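Local coordinates for Peptide/nickel transport system substrate-binding protein (Listeria monocytogenes serotype 1/2a, PDB 5KZT) that binds peptides and probably hands them to a membrane transporter for uptake, as expected of an OppA-type substrate-binding protein, at residues A[16-21]-A[244-249]; A[38-43]-A[519-524]; A[206-211]-A[223-228]. All blocks are in the same frame, centred on the assembly; numbering follows the deposited sequence.

Contact 1 of 3, residues A[16-21]-A[244-249]; sequences VLNLTE and KVDRTV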
ATOM      1  N   VAL A  16      -1.538  17.737  21.420  1.00 23.92           N
ATOM      2  CA  VAL A  16      -2.578  17.521  20.425  1.00 23.00           C
ATOM      3  C   VAL A  16      -1.958  17.832  19.076  1.00 22.32           C
ATOM      4  O   VAL A  16      -1.402  18.909  18.891  1.00 22.92           O
ATOM      5  CB  VAL A  16      -3.806  18.406  20.661  1.00 23.63           C
ATOM      6  CG1 VAL A  16      -4.800  18.308  19.501  1.00 22.93           C
ATOM      7  CG2 VAL A  16      -4.476  18.013  21.964  1.00 24.52           C
ATOM      8  N   LEU A  17      -2.053  16.872  18.153  1.00 21.08           N
ATOM      9  CA  LEU A  17      -1.413  16.952  16.849  1.00 20.21           C
ATOM     10  C   LEU A  17      -2.504  17.055  15.780  1.00 19.78           C
ATOM     11  O   LEU A  17      -3.514  16.353  15.857  1.00 19.65           O
ATOM     12  CB  LEU A  17      -0.537  15.726  16.645  1.00 19.67           C
ATOM     13  CG  LEU A  17       0.215  15.524  15.328  1.00 19.10           C
ATOM     14  CD1 LEU A  17       1.202  16.648  15.042  1.00 19.67           C
ATOM     15  CD2 LEU A  17       0.906  14.172  15.329  1.00 18.77           C
ATOM     16  N   ASN A  18      -2.316  17.957  14.818  1.00 19.52           N
ATOM     17  CA  ASN A  18      -3.298  18.217  13.747  1.00 19.38           C
ATOM     18  C   ASN A  18      -2.701  17.897  12.374  1.00 18.85           C
ATOM     19  O   ASN A  18      -1.752  18.548  11.925  1.00 19.15           O
ATOM     20  CB  ASN A  18      -3.759  19.677  13.785  1.00 20.06           C
ATOM     21  CG  ASN A  18      -4.547  20.011  15.026  1.00 20.68           C
ATOM     22  OD1 ASN A  18      -5.481  19.308  15.381  1.00 20.62           O
ATOM     23  ND2 ASN A  18      -4.187  21.091  15.683  1.00 21.39           N
ATOM     24  N   LEU A  19      -3.257  16.883  11.722  1.00 18.45           N
ATOM     25  CA  LEU A  19      -2.708  16.349  10.480  1.00 18.18           C
ATOM     26  C   LEU A  19      -3.746  16.458   9.385  1.00 18.76           C
ATOM     27  O   LEU A  19      -4.930  16.729   9.655  1.00 18.94           O
ATOM     28  CB  LEU A  19      -2.296  14.890  10.664  1.00 17.40           C
ATOM     29  CG  LEU A  19      -1.197  14.571  11.686  1.00 17.34           C
ATOM     30  CD1 LEU A  19      -0.951  13.069  11.715  1.00 16.79           C
ATOM     31  CD2 LEU A  19       0.090  15.336  11.409  1.00 17.45           C
ATOM     32  N   THR A  20      -3.288  16.266   8.150  1.00 19.19           N
ATOM     33  CA  THR A  20      -4.162  16.174   6.990  1.00 19.89           C
ATOM     34  C   THR A  20      -3.992  14.823   6.307  1.00 20.14           C
ATOM     35  O   THR A  20      -2.977  14.137   6.479  1.00 21.05           O
ATOM     36  CB  THR A  20      -3.876  17.266   5.939  1.00 20.21           C
ATOM     37  OG1 THR A  20      -2.629  16.987   5.295  1.00 20.33           O
ATOM     38  CG2 THR A  20      -3.836  18.633   6.558  1.00 20.71           C
ATOM     39  N   GLU A  21      -4.993  14.448   5.523  1.00 20.63           N
ATOM     40  CA  GLU A  21      -4.931  13.267   4.667  1.00 20.94           C
ATOM     41  C   GLU A  21      -5.523  13.664   3.309  1.00 20.86           C
ATOM     42  O   GLU A  21      -6.330  14.578   3.247  1.00 20.67           O
ATOM     43  CB  GLU A  21      -5.711  12.132   5.323  1.00 21.93           C
ATOM     44  CG  GLU A  21      -5.608  10.757   4.661  1.00 22.57           C
ATOM     45  CD  GLU A  21      -4.182  10.273   4.456  1.00 23.12           C
ATOM     46  OE1 GLU A  21      -3.689   9.475   5.289  1.00 24.17           O
ATOM     47  OE2 GLU A  21      -3.567  10.657   3.432  1.00 23.75           O
ATOM     48  N   LYS A 244      -3.588  25.768  12.118  1.00 25.64           N
ATOM     49  CA  LYS A 244      -4.692  24.801  12.217  1.00 25.50           C
ATOM     50  C   LYS A 244      -4.243  23.390  11.892  1.00 23.83           C
ATOM     51  O   LYS A 244      -4.923  22.429  12.251  1.00 23.96           O
ATOM     52  CB  LYS A 244      -5.840  25.199  11.294  1.00 26.37           C
ATOM     53  CG  LYS A 244      -6.394  26.593  11.523  1.00 28.27           C
ATOM     54  CD  LYS A 244      -7.154  26.682  12.817  1.00 29.75           C
ATOM     55  CE  LYS A 244      -7.718  28.073  13.009  1.00 31.45           C
ATOM     56  NZ  LYS A 244      -8.354  28.140  14.353  1.00 33.32           N
ATOM     57  N   VAL A 245      -3.141  23.253  11.155  1.00 22.54           N
ATOM     58  CA  VAL A 245      -2.491  21.953  10.979  1.00 21.16           C
ATOM     59  C   VAL A 245      -1.012  22.114  11.220  1.00 20.80           C
ATOM     60  O   VAL A 245      -0.472  23.199  11.060  1.00 20.84           O
ATOM     61  CB  VAL A 245      -2.747  21.318   9.594  1.00 20.77           C
ATOM     62  CG1 VAL A 245      -4.241  21.148   9.355  1.00 21.14           C
ATOM     63  CG2 VAL A 245      -2.106  22.108   8.457  1.00 20.61           C
ATOM     64  N   ASP A 246      -0.371  21.017  11.607  1.00 20.45           N
ATOM     65  CA  ASP A 246       1.037  20.997  11.983  1.00 20.40           C
ATOM     66  C   ASP A 246       1.970  20.426  10.915  1.00 19.61           C
ATOM     67  O   ASP A 246       3.191  20.492  11.061  1.00 19.53           O
ATOM     68  CB  ASP A 246       1.200  20.215  13.278  1.00 20.87           C
ATOM     69  CG  ASP A 246       0.401  20.808  14.405  1.00 21.88           C
ATOM     70  OD1 ASP A 246       0.490  22.036  14.616  1.00 23.43           O
ATOM     71  OD2 ASP A 246      -0.345  20.062  15.073  1.00 22.35           O
ATOM     72  N   ARG A 247       1.387  19.858   9.866  1.00 18.76           N
ATOM     73  CA  ARG A 247       2.118  19.218   8.788  1.00 18.47           C
ATOM     74  C   ARG A 247       1.205  19.228   7.566  1.00 18.23           C
ATOM     75  O   ARG A 247       0.018  18.910   7.678  1.00 18.43           O
ATOM     76  CB  ARG A 247       2.488  17.805   9.214  1.00 18.19           C
ATOM     77  CG  ARG A 247       3.435  17.069   8.303  1.00 18.58           C
ATOM     78  CD  ARG A 247       3.917  15.815   8.994  1.00 18.67           C
ATOM     79  NE  ARG A 247       5.040  15.154   8.339  1.00 18.85           N
ATOM     80  CZ  ARG A 247       4.961  14.052   7.609  1.00 18.71           C
ATOM     81  NH1 ARG A 247       3.785  13.462   7.368  1.00 18.85           N
ATOM     82  NH2 ARG A 247       6.079  13.543   7.103  1.00 19.08           N
ATOM     83  N   THR A 248       1.727  19.636   6.413  1.00 18.17           N
ATOM     84  CA  THR A 248       0.912  19.727   5.209  1.00 18.25           C
ATOM     85  C   THR A 248       1.689  19.319   3.952  1.00 17.94           C
ATOM     86  O   THR A 248       2.827  19.713   3.754  1.00 17.40           O
ATOM     87  CB  THR A 248       0.301  21.142   5.074  1.00 18.88           C
ATOM     88  OG1 THR A 248      -0.660  21.165   4.012  1.00 19.72           O
ATOM     89  CG2 THR A 248       1.373  22.193   4.820  1.00 19.24           C
ATOM     90  N   VAL A 249       1.026  18.579   3.079  1.00 18.32           N
ATOM     91  CA  VAL A 249       1.643  18.103   1.850  1.00 18.61           C
ATOM     92  C   VAL A 249       1.745  19.237   0.837  1.00 19.14           C
ATOM     93  O   VAL A 249       0.795  19.997   0.676  1.00 19.52           O
ATOM     94  CB  VAL A 249       0.810  16.988   1.184  1.00 19.10           C
ATOM     95  CG1 VAL A 249       1.504  16.509  -0.102  1.00 19.64           C
ATOM     96  CG2 VAL A 249       0.567  15.834   2.120  1.00 18.97           C
TER
HETATM   97  O   HOH W   1      -0.563  21.213  17.639  1.00 29.78           O
HETATM   98  O   HOH W   2      -2.141  22.883  14.772  1.00 28.24           O
HETATM   99  O   HOH W   3      -0.450  16.219   7.350  1.00 21.59           O
HETATM  100  O   HOH W   4      -2.003  18.658   3.426  1.00 26.04           O
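Asp246 turns its carboxylate across the backbone of Asn18: the amide N of Asn18 donates to Asp246 OD2 (2.9 Å), meeting that oxygen on its anti side and 26° out of the carboxylate plane. In return Asp246 N donates to Asn18 O in a nearly straight bond of 2.8 Å, so the N-H and the carboxylate of one aspartate engage the C=O and N-H of one residue. CG of Asp246 lies beside its own backbone N (chi1 -59°), which leaves carboxylate and N-H both facing Asn18. The Asn18 amide lies 23° from the carboxylate plane, and water 2 joins Asn18 ND2 to Asp246 OD1, an oxygen that Tyr506 also binds; Asn18 OD1 turns instead to Asn226. Water 1 donates to both OD2 and Val16 O. Strand 16-21 is an edge strand of a four-stranded mixed sheet, whereas 247-249 belongs to a separate, larger mixed sheet; the two run nearly parallel, 6.2 Å apart at closest, with waters 3 and 4 bridging Thr20 to Arg247 O and to Thr248 and Val249. CG2 of Thr20 meets CG1 of Val245 at 3.8 Å, these side chains crossing at about a right angle. CD2 of Leu19 rests 4.1 Å from CB of Arg247, whose extended chain carries NE to Gln503.

Contact 2 of 3, residues A[38-43]-A[519-524]; sequences GLNVVN and YTYKET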
ATOM      1  N   GLY A  38      -6.223   3.628   4.872  1.00 15.58           N
ATOM      2  CA  GLY A  38      -6.807   2.726   5.825  1.00 15.76           C
ATOM      3  C   GLY A  38      -5.809   1.908   6.634  1.00 15.27           C
ATOM      4  O   GLY A  38      -6.010   1.690   7.822  1.00 15.06           O
ATOM      5  N   LEU A  39      -4.732   1.449   6.004  1.00 15.04           N
ATOM      6  CA  LEU A  39      -3.722   0.657   6.738  1.00 14.91           C
ATOM      7  C   LEU A  39      -2.982   1.511   7.750  1.00 14.75           C
ATOM      8  O   LEU A  39      -2.593   1.025   8.815  1.00 14.39           O
ATOM      9  CB  LEU A  39      -2.731  -0.008   5.789  1.00 15.24           C
ATOM     10  CG  LEU A  39      -3.384  -1.151   4.997  1.00 15.56           C
ATOM     11  CD1 LEU A  39      -2.481  -1.532   3.850  1.00 15.83           C
ATOM     12  CD2 LEU A  39      -3.688  -2.367   5.837  1.00 15.73           C
ATOM     13  N   ASN A  40      -2.804   2.780   7.427  1.00 14.57           N
ATOM     14  CA  ASN A  40      -2.212   3.730   8.387  1.00 14.94           C
ATOM     15  C   ASN A  40      -3.147   3.967   9.577  1.00 14.88           C
ATOM     16  O   ASN A  40      -2.679   3.986  10.702  1.00 15.42           O
ATOM     17  CB  ASN A  40      -1.884   5.045   7.707  1.00 15.08           C
ATOM     18  CG  ASN A  40      -1.078   5.976   8.598  1.00 15.79           C
ATOM     19  OD1 ASN A  40       0.042   5.654   9.005  1.00 15.81           O
ATOM     20  ND2 ASN A  40      -1.659   7.122   8.926  1.00 16.08           N
ATOM     21  N   VAL A  41      -4.453   4.089   9.337  1.00 14.74           N
ATOM     22  CA  VAL A  41      -5.436   4.213  10.448  1.00 15.02           C
ATOM     23  C   VAL A  41      -5.369   3.009  11.398  1.00 15.13           C
ATOM     24  O   VAL A  41      -5.140   3.173  12.603  1.00 15.36           O
ATOM     25  CB  VAL A  41      -6.888   4.398   9.935  1.00 15.29           C
ATOM     26  CG1 VAL A  41      -7.911   4.321  11.072  1.00 15.61           C
ATOM     27  CG2 VAL A  41      -7.031   5.731   9.224  1.00 15.55           C
ATOM     28  N   VAL A  42      -5.550   1.805  10.866  1.00 15.11           N
ATOM     29  CA  VAL A  42      -5.552   0.625  11.723  1.00 15.30           C
ATOM     30  C   VAL A  42      -4.199   0.381  12.410  1.00 15.02           C
ATOM     31  O   VAL A  42      -4.153  -0.228  13.490  1.00 15.36           O
ATOM     32  CB  VAL A  42      -6.054  -0.667  11.030  1.00 15.44           C
ATOM     33  CG1 VAL A  42      -7.467  -0.480  10.518  1.00 16.02           C
ATOM     34  CG2 VAL A  42      -5.122  -1.121   9.936  1.00 15.22           C
ATOM     35  N   ASN A  43      -3.098   0.860  11.827  1.00 14.72           N
ATOM     36  CA  ASN A  43      -1.809   0.771  12.525  1.00 14.94           C
ATOM     37  C   ASN A  43      -1.716   1.571  13.835  1.00 15.45           C
ATOM     38  O   ASN A  43      -0.914   1.233  14.713  1.00 16.03           O
ATOM     39  CB  ASN A  43      -0.650   1.172  11.632  1.00 15.00           C
ATOM     40  CG  ASN A  43       0.676   0.679  12.170  1.00 15.57           C
ATOM     41  OD1 ASN A  43       0.826  -0.511  12.467  1.00 15.79           O
ATOM     42  ND2 ASN A  43       1.641   1.582  12.333  1.00 16.28           N
ATOM     43  N   TYR A 519       2.994   5.332   8.963  1.00 16.45           N
ATOM     44  CA  TYR A 519       3.438   5.998  10.188  1.00 16.36           C
ATOM     45  C   TYR A 519       3.065   5.226  11.433  1.00 15.83           C
ATOM     46  O   TYR A 519       2.132   4.414  11.429  1.00 15.91           O
ATOM     47  CB  TYR A 519       2.865   7.417  10.271  1.00 16.80           C
ATOM     48  CG  TYR A 519       3.409   8.329   9.210  1.00 17.49           C
ATOM     49  CD1 TYR A 519       2.803   8.422   7.957  1.00 18.38           C
ATOM     50  CD2 TYR A 519       4.557   9.098   9.445  1.00 17.94           C
ATOM     51  CE1 TYR A 519       3.310   9.271   6.975  1.00 19.35           C
ATOM     52  CE2 TYR A 519       5.086   9.922   8.452  1.00 18.74           C
ATOM     53  CZ  TYR A 519       4.461  10.007   7.228  1.00 19.87           C
ATOM     54  OH  TYR A 519       4.978  10.858   6.253  1.00 21.51           O
ATOM     55  N   THR A 520       3.826   5.472  12.495  1.00 15.46           N
ATOM     56  CA  THR A 520       3.470   5.010  13.832  1.00 15.44           C
ATOM     57  C   THR A 520       3.555   6.232  14.732  1.00 15.86           C
ATOM     58  O   THR A 520       4.652   6.756  14.965  1.00 16.61           O
ATOM     59  CB  THR A 520       4.403   3.904  14.324  1.00 15.67           C
ATOM     60  OG1 THR A 520       4.330   2.787  13.420  1.00 15.26           O
ATOM     61  CG2 THR A 520       4.004   3.451  15.745  1.00 16.50           C
ATOM     62  N   TYR A 521       2.397   6.697  15.205  1.00 16.10           N
ATOM     63  CA  TYR A 521       2.323   7.885  16.047  1.00 16.27           C
ATOM     64  C   TYR A 521       2.506   7.592  17.532  1.00 17.04           C
ATOM     65  O   TYR A 521       2.510   8.540  18.332  1.00 17.59           O
ATOM     66  CB  TYR A 521       0.980   8.599  15.874  1.00 16.54           C
ATOM     67  CG  TYR A 521       0.612   8.918  14.450  1.00 16.26           C
ATOM     68  CD1 TYR A 521       1.547   9.485  13.560  1.00 16.01           C
ATOM     69  CD2 TYR A 521      -0.661   8.685  13.990  1.00 17.01           C
ATOM     70  CE1 TYR A 521       1.202   9.785  12.246  1.00 16.24           C
ATOM     71  CE2 TYR A 521      -1.022   8.989  12.677  1.00 17.38           C
ATOM     72  CZ  TYR A 521      -0.092   9.532  11.808  1.00 16.93           C
ATOM     73  OH  TYR A 521      -0.478   9.794  10.506  1.00 17.42           O
ATOM     74  N   LYS A 522       2.646   6.311  17.886  1.00 17.43           N
ATOM     75  CA  LYS A 522       2.662   5.832  19.273  1.00 18.29           C
ATOM     76  C   LYS A 522       3.493   6.712  20.199  1.00 18.90           C
ATOM     77  O   LYS A 522       2.987   7.101  21.234  1.00 19.75           O
ATOM     78  CB  LYS A 522       3.170   4.388  19.335  1.00 18.75           C
ATOM     79  CG  LYS A 522       3.229   3.766  20.714  1.00 20.18           C
ATOM     80  CD  LYS A 522       3.795   2.355  20.650  1.00 20.82           C
ATOM     81  CE  LYS A 522       4.147   1.869  22.042  1.00 22.69           C
ATOM     82  NZ  LYS A 522       4.548   0.440  22.050  1.00 23.97           N
ATOM     83  N   GLU A 523       4.741   7.007  19.828  1.00 18.68           N
ATOM     84  CA  GLU A 523       5.677   7.716  20.732  1.00 19.75           C
ATOM     85  C   GLU A 523       6.020   9.111  20.238  1.00 19.01           C
ATOM     86  O   GLU A 523       6.959   9.732  20.723  1.00 19.98           O
ATOM     87  CB  GLU A 523       6.943   6.888  20.952  1.00 21.16           C
ATOM     88  CG  GLU A 523       6.665   5.500  21.525  1.00 22.41           C
ATOM     89  CD  GLU A 523       7.909   4.819  22.096  1.00 24.89           C
ATOM     90  OE1 GLU A 523       8.535   5.357  23.020  1.00 26.21           O
ATOM     91  OE2 GLU A 523       8.244   3.700  21.663  1.00 26.07           O
ATOM     92  N   THR A 524       5.256   9.606  19.272  1.00 18.02           N
ATOM     93  CA  THR A 524       5.357  10.974  18.816  1.00 18.04           C
ATOM     94  C   THR A 524       4.957  11.922  19.941  1.00 18.57           C
ATOM     95  O   THR A 524       4.089  11.609  20.761  1.00 19.09           O
ATOM     96  CB  THR A 524       4.464  11.162  17.585  1.00 17.48           C
ATOM     97  OG1 THR A 524       4.866  10.183  16.627  1.00 16.84           O
ATOM     98  CG2 THR A 524       4.564  12.564  16.986  1.00 17.74           C
TER
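The carbonyl oxygen of Tyr519 is gripped by two side-chain amides of one helix: Asn43 ND2 donates to Tyr519 O at 3.0 Å, and Gln44 NE2 binds the same oxygen. The acceptor lies close to the amide plane of Asn43, while seen from the carbonyl the donor is tilted 30° from its plane. Asn43 ND2 also reaches Thr520 OG1 at 3.1 Å, but this bond is weak and bent; the hydroxyl has a further partner in Asn513. One turn earlier Asn40 works the other way round. With CG anti to the backbone N (chi1 -171°), its amide is directed out from the helix toward 519-521, and OD1 accepts from Tyr519 N at 3.0 Å. Asn40 and Asn43 thus hold the N-H and the C=O of a single residue between them. Helix 36-45 thereby docks through its polar side chains on strand 519-520, half of a short antiparallel pair with 511-512 near the C terminus, in a lobe of a periplasmic-binding-protein fold. Leu39, on the same helix, packs against the bound peptide. The second branch of Asn40 goes further along the 519-524 segment: ND2 donates weakly to OH of Tyr521, the residue that opens a type I beta turn, at 3.3 Å, the side chains crossing at about a right angle and the amide plane standing 87° from the ring. OD1 of Asn40 also lies at the edge of the Tyr519 ring, near its plane, 3.6 Å from Tyr519 CB. That ring forms a cation-pi pair with Lys512 and carries its hydroxyl away from the helix to Arg247 NH2.

Contact 3 of 3, residues A[206-211]-A[223-228]; sequences WTYVKN and KQINVQ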
ATOM      1  N   TRP A 206     -11.554  12.649  11.148  1.00 21.53           N
ATOM      2  CA  TRP A 206     -11.532  11.600  12.139  1.00 20.88           C
ATOM      3  C   TRP A 206     -10.457  11.931  13.155  1.00 20.34           C
ATOM      4  O   TRP A 206      -9.630  12.826  12.926  1.00 19.63           O
ATOM      5  CB  TRP A 206     -11.298  10.219  11.513  1.00 20.13           C
ATOM      6  CG  TRP A 206     -10.089  10.099  10.640  1.00 19.01           C
ATOM      7  CD1 TRP A 206      -8.840   9.731  11.028  1.00 18.30           C
ATOM      8  CD2 TRP A 206     -10.018  10.308   9.216  1.00 18.69           C
ATOM      9  NE1 TRP A 206      -7.996   9.711   9.954  1.00 17.68           N
ATOM     10  CE2 TRP A 206      -8.690  10.053   8.827  1.00 17.96           C
ATOM     11  CE3 TRP A 206     -10.948  10.671   8.240  1.00 19.22           C
ATOM     12  CZ2 TRP A 206      -8.257  10.156   7.499  1.00 17.89           C
ATOM     13  CZ3 TRP A 206     -10.528  10.770   6.917  1.00 19.11           C
ATOM     14  CH2 TRP A 206      -9.185  10.521   6.559  1.00 18.51           C
ATOM     15  N   THR A 207     -10.479  11.193  14.267  1.00 20.33           N
ATOM     16  CA  THR A 207      -9.709  11.526  15.457  1.00 20.40           C
ATOM     17  C   THR A 207      -9.099  10.280  16.086  1.00 20.05           C
ATOM     18  O   THR A 207      -9.750   9.245  16.163  1.00 19.99           O
ATOM     19  CB  THR A 207     -10.615  12.193  16.509  1.00 21.45           C
ATOM     20  OG1 THR A 207     -11.407  13.185  15.872  1.00 21.65           O
ATOM     21  CG2 THR A 207      -9.815  12.840  17.615  1.00 21.81           C
ATOM     22  N   TYR A 208      -7.850  10.398  16.532  1.00 19.39           N
ATOM     23  CA  TYR A 208      -7.206   9.372  17.325  1.00 19.36           C
ATOM     24  C   TYR A 208      -7.169   9.902  18.729  1.00 20.22           C
ATOM     25  O   TYR A 208      -6.780  11.058  18.930  1.00 19.84           O
ATOM     26  CB  TYR A 208      -5.780   9.122  16.844  1.00 18.66           C
ATOM     27  CG  TYR A 208      -5.674   8.597  15.425  1.00 17.93           C
ATOM     28  CD1 TYR A 208      -5.959   7.265  15.133  1.00 17.55           C
ATOM     29  CD2 TYR A 208      -5.276   9.426  14.369  1.00 17.61           C
ATOM     30  CE1 TYR A 208      -5.863   6.778  13.852  1.00 17.08           C
ATOM     31  CE2 TYR A 208      -5.169   8.930  13.075  1.00 17.13           C
ATOM     32  CZ  TYR A 208      -5.455   7.597  12.837  1.00 16.86           C
ATOM     33  OH  TYR A 208      -5.347   7.120  11.571  1.00 17.29           O
ATOM     34  N   VAL A 209      -7.569   9.087  19.701  1.00 20.68           N
ATOM     35  CA  VAL A 209      -7.464   9.489  21.100  1.00 21.98           C
ATOM     36  C   VAL A 209      -6.672   8.427  21.826  1.00 21.86           C
ATOM     37  O   VAL A 209      -6.868   7.238  21.585  1.00 20.92           O
ATOM     38  CB  VAL A 209      -8.843   9.701  21.764  1.00 23.42           C
ATOM     39  CG1 VAL A 209      -8.667  10.210  23.183  1.00 24.95           C
ATOM     40  CG2 VAL A 209      -9.656  10.731  20.986  1.00 23.62           C
ATOM     41  N   LYS A 210      -5.758   8.864  22.700  1.00 22.35           N
ATOM     42  CA  LYS A 210      -4.938   7.933  23.479  1.00 22.47           C
ATOM     43  C   LYS A 210      -5.818   6.866  24.139  1.00 23.14           C
ATOM     44  O   LYS A 210      -6.797   7.188  24.813  1.00 23.48           O
ATOM     45  CB  LYS A 210      -4.109   8.680  24.542  1.00 23.41           C
ATOM     46  CG  LYS A 210      -3.327   7.762  25.477  1.00 23.99           C
ATOM     47  CD  LYS A 210      -2.286   8.493  26.305  1.00 24.98           C
ATOM     48  CE  LYS A 210      -1.747   7.550  27.370  1.00 25.96           C
ATOM     49  NZ  LYS A 210      -0.553   8.030  28.108  1.00 26.83           N
ATOM     50  N   ASN A 211      -5.456   5.602  23.928  1.00 22.82           N
ATOM     51  CA  ASN A 211      -6.214   4.460  24.432  1.00 23.68           C
ATOM     52  C   ASN A 211      -5.779   4.157  25.864  1.00 25.29           C
ATOM     53  O   ASN A 211      -4.670   3.699  26.078  1.00 25.15           O
ATOM     54  CB  ASN A 211      -5.986   3.247  23.518  1.00 22.72           C
ATOM     55  CG  ASN A 211      -6.738   2.007  23.969  1.00 23.21           C
ATOM     56  OD1 ASN A 211      -7.519   2.038  24.921  1.00 24.50           O
ATOM     57  ND2 ASN A 211      -6.498   0.899  23.281  1.00 22.37           N
ATOM     58  N   LYS A 223      -2.283  13.049  23.539  1.00 24.43           N
ATOM     59  CA  LYS A 223      -3.627  12.727  23.998  1.00 25.00           C
ATOM     60  C   LYS A 223      -4.627  12.621  22.820  1.00 23.41           C
ATOM     61  O   LYS A 223      -5.589  11.885  22.907  1.00 22.76           O
ATOM     62  CB  LYS A 223      -4.089  13.698  25.101  1.00 27.05           C
ATOM     63  CG  LYS A 223      -4.438  15.084  24.650  1.00 27.96           C
ATOM     64  CD  LYS A 223      -4.587  16.013  25.856  1.00 30.07           C
ATOM     65  CE  LYS A 223      -4.946  17.402  25.385  1.00 30.46           C
ATOM     66  NZ  LYS A 223      -5.156  18.341  26.488  1.00 32.06           N
ATOM     67  N   GLN A 224      -4.374  13.344  21.721  1.00 22.29           N
ATOM     68  CA  GLN A 224      -5.323  13.435  20.611  1.00 21.50           C
ATOM     69  C   GLN A 224      -4.626  13.818  19.302  1.00 20.27           C
ATOM     70  O   GLN A 224      -3.735  14.671  19.290  1.00 20.09           O
ATOM     71  CB  GLN A 224      -6.433  14.447  20.934  1.00 22.51           C
ATOM     72  CG  GLN A 224      -7.540  14.486  19.888  1.00 22.27           C
ATOM     73  CD  GLN A 224      -8.870  14.934  20.446  1.00 23.53           C
ATOM     74  OE1 GLN A 224      -9.237  14.579  21.570  1.00 24.74           O
ATOM     75  NE2 GLN A 224      -9.617  15.701  19.662  1.00 23.60           N
ATOM     76  N   ILE A 225      -5.016  13.158  18.221  1.00 19.14           N
ATOM     77  CA  ILE A 225      -4.509  13.471  16.878  1.00 18.46           C
ATOM     78  C   ILE A 225      -5.741  13.713  16.008  1.00 18.45           C
ATOM     79  O   ILE A 225      -6.566  12.829  15.866  1.00 18.59           O
ATOM     80  CB  ILE A 225      -3.618  12.348  16.305  1.00 17.73           C
ATOM     81  CG1 ILE A 225      -2.466  12.005  17.264  1.00 18.12           C
ATOM     82  CG2 ILE A 225      -3.081  12.730  14.938  1.00 17.27           C
ATOM     83  CD1 ILE A 225      -1.802  10.668  16.971  1.00 17.87           C
ATOM     84  N   ASN A 226      -5.872  14.921  15.474  1.00 18.47           N
ATOM     85  CA  ASN A 226      -7.013  15.312  14.647  1.00 18.73           C
ATOM     86  C   ASN A 226      -6.590  15.234  13.194  1.00 18.09           C
ATOM     87  O   ASN A 226      -5.528  15.770  12.825  1.00 17.80           O
ATOM     88  CB  ASN A 226      -7.429  16.749  14.960  1.00 19.44           C
ATOM     89  CG  ASN A 226      -7.811  16.942  16.417  1.00 20.47           C
ATOM     90  OD1 ASN A 226      -8.663  16.214  16.933  1.00 20.96           O
ATOM     91  ND2 ASN A 226      -7.189  17.919  17.094  1.00 20.77           N
ATOM     92  N   VAL A 227      -7.412  14.585  12.371  1.00 17.84           N
ATOM     93  CA  VAL A 227      -7.135  14.446  10.942  1.00 17.29           C
ATOM     94  C   VAL A 227      -8.283  15.013  10.133  1.00 17.99           C
ATOM     95  O   VAL A 227      -9.451  14.758  10.451  1.00 18.38           O
ATOM     96  CB  VAL A 227      -6.932  12.967  10.536  1.00 16.67           C
ATOM     97  CG1 VAL A 227      -6.476  12.885   9.091  1.00 16.44           C
ATOM     98  CG2 VAL A 227      -5.927  12.308  11.465  1.00 16.44           C
ATOM     99  N   GLN A 228      -7.948  15.779   9.094  1.00 18.02           N
ATOM    100  CA  GLN A 228      -8.941  16.280   8.133  1.00 18.79           C
ATOM    101  C   GLN A 228      -8.464  16.035   6.712  1.00 18.47           C
ATOM    102  O   GLN A 228      -7.270  16.082   6.412  1.00 17.79           O
ATOM    103  CB  GLN A 228      -9.256  17.749   8.373  1.00 19.67           C
ATOM    104  CG  GLN A 228      -8.074  18.671   8.238  1.00 19.41           C
ATOM    105  CD  GLN A 228      -8.430  20.108   8.539  1.00 20.41           C
ATOM    106  OE1 GLN A 228      -9.212  20.729   7.820  1.00 21.25           O
ATOM    107  NE2 GLN A 228      -7.840  20.653   9.588  1.00 20.70           N
TER
HETATM  108  O   HOH W   5     -10.870  15.553  15.205  1.00 28.03           O
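Lys223 O accepts from Lys210 N at 3.0 Å, with the donor 48° above the carbonyl plane, where the antiparallel pairing of strands 205-210 and 224-229 begins. The two form a beta hairpin with a long connection, and both are inner strands of a four-stranded mixed sheet, flanked by 16-21 beside 224-229 and by 194-197 beside 205-210. CG1 of Val209 also comes to 3.5 Å from Lys223 O. Gln224, in a non-hydrogen-bonded pair with Val209, extends its chain over the face that carries Thr207 and Asn226. Its CG, CD and NE2 run past the methyl CG2 of Thr207, and NE2 goes on to donate to Asn226 OD1 in a nearly straight bond, in the carbonyl plane and on a lone pair of that oxygen. Ile225 exchanges two backbone bonds with Tyr208 and turns to the opposite face, where its CB meets the edge of the Tyr208 ring, 3.9 Å from CD2. That face, with Trp206, Tyr208, Ile225 and Val227, is buried: Phe194 and Leu196 pack on it from strand 194-197, and helix 36-45 covers Tyr208 through Val41. Asn226 returns to the first face and pairs with Thr207, its OD1 receiving a hydrogen from water 5; Thr207 OG1 is held by Asp198. Val227 closes the pairing with two backbone bonds to Trp206. CG of Trp206 sits between its backbone N and carbonyl carbon (chi1 54°), and the indole presents one face to Val227. CG2 of Val227 touches Tyr208 CE2, while CB makes a CH-pi contact with the five-membered ring of Trp206, 3.8 Å from its centroid and 23° off the ring normal.

Overall arrangement
From the N terminus, strand 16-21 comes first, followed by helix 36-45; their partners wait until 244-249 and 519-524, so contacts 1 and 2 cross along the chain, the first closing a loop of 222 residues and the second one of 475 that spans most of the protein. Contact 3 closes a short connection of 11 residues and is nested inside both larger loops. Strand 224-229 of contact 3 pairs in parallel with 16-21, so contact 1 reaches the sheet of contact 3 through 16-21, and brings it beside the separate, larger mixed sheet. Contact 2 adds helix 36-45 and the C-terminal segment, where Tyr521 packs on Ile225 and Leu19.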